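Local coordinates for protein ribosomal RNA small subunit methyltransferase Nep1 (Archaeoglobus fulgidus, PDB 3O7B) that probably methylates N1 of a specific pseudouridine in 16S ribosomal RNA during ribosome biogenesis, using S-adenosyl-L-methionine as methyl donor, at residues 118-123 with 150-155. Numbering follows the deposited sequence. Where two conformers were deposited one is given.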
# COMPACT_ATOMS: atom_id res chain seq x y z
N TRP A 118 -0.63 -14.65 -13.57
CA TRP A 118 0.65 -14.09 -13.94
C TRP A 118 0.47 -12.59 -14.18
O TRP A 118 -0.48 -12.19 -14.87
CB TRP A 118 1.17 -14.79 -15.21
CG TRP A 118 2.42 -14.19 -15.76
CD1 TRP A 118 3.68 -14.38 -15.29
CD2 TRP A 118 2.54 -13.34 -16.91
NE1 TRP A 118 4.58 -13.67 -16.06
CE2 TRP A 118 3.91 -13.03 -17.06
CE3 TRP A 118 1.62 -12.79 -17.81
CZ2 TRP A 118 4.39 -12.21 -18.09
CZ3 TRP A 118 2.10 -11.95 -18.83
CH2 TRP A 118 3.48 -11.68 -18.96
N VAL A 119 1.37 -11.79 -13.61
CA VAL A 119 1.37 -10.33 -13.79
C VAL A 119 2.66 -9.94 -14.50
O VAL A 119 3.74 -10.10 -13.96
CB VAL A 119 1.25 -9.58 -12.42
CG1 VAL A 119 1.15 -8.07 -12.66
CG2 VAL A 119 0.03 -10.05 -11.63
N ASN A 120 2.54 -9.44 -15.74
CA ASN A 120 3.68 -8.94 -16.48
C ASN A 120 4.43 -7.93 -15.64
O ASN A 120 3.83 -7.05 -15.02
CB ASN A 120 3.14 -8.29 -17.77
CG ASN A 120 4.23 -7.90 -18.76
OD1 ASN A 120 5.31 -7.45 -18.41
ND2 ASN A 120 3.89 -8.03 -20.06
N ARG A 121 5.75 -8.06 -15.60
CA ARG A 121 6.59 -7.20 -14.80
C ARG A 121 6.37 -5.74 -15.16
O ARG A 121 6.55 -4.87 -14.31
CB ARG A 121 8.06 -7.64 -14.91
CG ARG A 121 9.05 -6.83 -14.08
CD ARG A 121 8.76 -6.95 -12.58
NE ARG A 121 9.60 -6.06 -11.78
CZ ARG A 121 9.31 -4.79 -11.53
NH1 ARG A 121 8.19 -4.23 -12.02
NH2 ARG A 121 10.13 -4.07 -10.77
N GLU A 122 5.97 -5.47 -16.40
CA GLU A 122 5.79 -4.10 -16.85
C GLU A 122 4.38 -3.50 -16.62
O GLU A 122 4.12 -2.34 -16.93
CB GLU A 122 6.28 -3.95 -18.30
CG GLU A 122 7.79 -4.27 -18.47
CD GLU A 122 8.72 -3.44 -17.57
OE1 GLU A 122 8.50 -2.22 -17.42
OE2 GLU A 122 9.69 -4.01 -17.03
N THR A 123 3.49 -4.28 -16.00
CA THR A 123 2.13 -3.82 -15.73
C THR A 123 2.10 -2.69 -14.70
O THR A 123 2.74 -2.78 -13.64
CB THR A 123 1.26 -5.00 -15.22
OG1 THR A 123 1.20 -5.99 -16.25
CG2 THR A 123 -0.15 -4.56 -14.89
N THR A 150 0.02 -7.56 -26.33
CA THR A 150 0.85 -7.93 -25.18
C THR A 150 -0.03 -8.25 -23.97
O THR A 150 -0.89 -7.46 -23.60
CB THR A 150 1.80 -6.77 -24.81
OG1 THR A 150 2.66 -6.47 -25.93
CG2 THR A 150 2.66 -7.12 -23.60
N THR A 151 0.21 -9.40 -23.34
CA THR A 151 -0.52 -9.76 -22.14
C THR A 151 0.07 -9.05 -20.93
O THR A 151 1.28 -9.06 -20.72
CB THR A 151 -0.52 -11.28 -21.95
OG1 THR A 151 -1.14 -11.89 -23.09
CG2 THR A 151 -1.33 -11.64 -20.72
N LEU A 152 -0.80 -8.40 -20.17
CA LEU A 152 -0.42 -7.72 -18.92
C LEU A 152 -0.71 -8.57 -17.69
O LEU A 152 0.10 -8.62 -16.75
CB LEU A 152 -1.14 -6.37 -18.79
CG LEU A 152 -0.79 -5.32 -19.85
CD1 LEU A 152 -1.60 -4.05 -19.56
CD2 LEU A 152 0.69 -5.01 -19.90
N ILE A 153 -1.88 -9.21 -17.67
CA ILE A 153 -2.29 -10.05 -16.55
C ILE A 153 -3.11 -11.18 -17.12
O ILE A 153 -3.95 -10.95 -17.97
CB ILE A 153 -3.16 -9.30 -15.53
CG1 ILE A 153 -2.58 -7.91 -15.18
CG2 ILE A 153 -3.37 -10.18 -14.27
CD1 ILE A 153 -3.52 -7.05 -14.30
N GLU A 154 -2.87 -12.42 -16.67
CA GLU A 154 -3.62 -13.56 -17.19
C GLU A 154 -3.64 -14.75 -16.23
O GLU A 154 -2.61 -15.04 -15.61
CB GLU A 154 -3.00 -14.03 -18.51
CG GLU A 154 -3.88 -15.00 -19.28
CD GLU A 154 -3.30 -15.42 -20.61
OE1 GLU A 154 -2.06 -15.56 -20.73
OE2 GLU A 154 -4.09 -15.61 -21.56
N PHE A 155 -4.78 -15.43 -16.14
CA PHE A 155 -4.84 -16.73 -15.45
C PHE A 155 -4.04 -17.74 -16.26
O PHE A 155 -4.12 -17.77 -17.50
CB PHE A 155 -6.26 -17.24 -15.31
CG PHE A 155 -7.04 -16.54 -14.26
CD1 PHE A 155 -6.98 -16.95 -12.94
CD2 PHE A 155 -7.83 -15.42 -14.57
CE1 PHE A 155 -7.71 -16.30 -11.94
CE2 PHE A 155 -8.57 -14.77 -13.59
CZ PHE A 155 -8.51 -15.19 -12.28
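Asn120 grips the bulged strand 150-156 with both its backbone and its side chain. Its ND2 gives a nearly straight bond to Thr151 O (2.9 Å, 178° at the hydrogen). That oxygen lies in the plane of the amide. CG stands anti to the backbone N (chi1 -171°), which carries the amide across to segment 150-155. The remaining amide atom, OD1, accepts from Glu122 N and closes an Asx turn, so both ends of the amide are held. The backbone N of Asn120 bonds to Leu152 O at 2.8 Å. Thr123 OG1 lies 2.9 Å from the same Leu152 O and is also near Asn120 O. A type I turn from Asn120 to Thr123 brings this hydroxyl back to the strand. Farther along, Trp118 and Glu154 form an antiparallel hydrogen-bonded pair, with Trp118 N to Glu154 O at 2.9 Å and Glu154 N to Trp118 O at 3.0 Å. Between this pair and Asn120, Val119 and Ile153 form a non-hydrogen-bonded pair, and Ile153 CA makes a CA-H...O contact with Trp118 O.

On the face that carries Trp118 and Glu154, the indole CZ3 comes to 3.5 Å from Thr151 O, which lies at the ring edge near its plane; Thr151 CG2 touches the same edge. On the other face, Val119 CG2 meets Ile153 CG2 at 4.3 Å. From the turn, Thr123 CG2 crosses Ile153 CG1 at about a right angle. Helix 129-142 covers Ile153 through Leu135 and Leu139. Glu154 pairs with Arg144 on the neighbouring strand.

Leu152 and Ile153 both face Ile145, forming a classic beta bulge. With an alanine here, Thr151 O would probably lose the Asn120 donor and Glu122 N its side-chain acceptor, leaving the turn less firmly held. Asn120 donors thus meet Thr151 O and Leu152 O at the strand's corner, continuing cross-strand bonding past strand 116-119 into the turn.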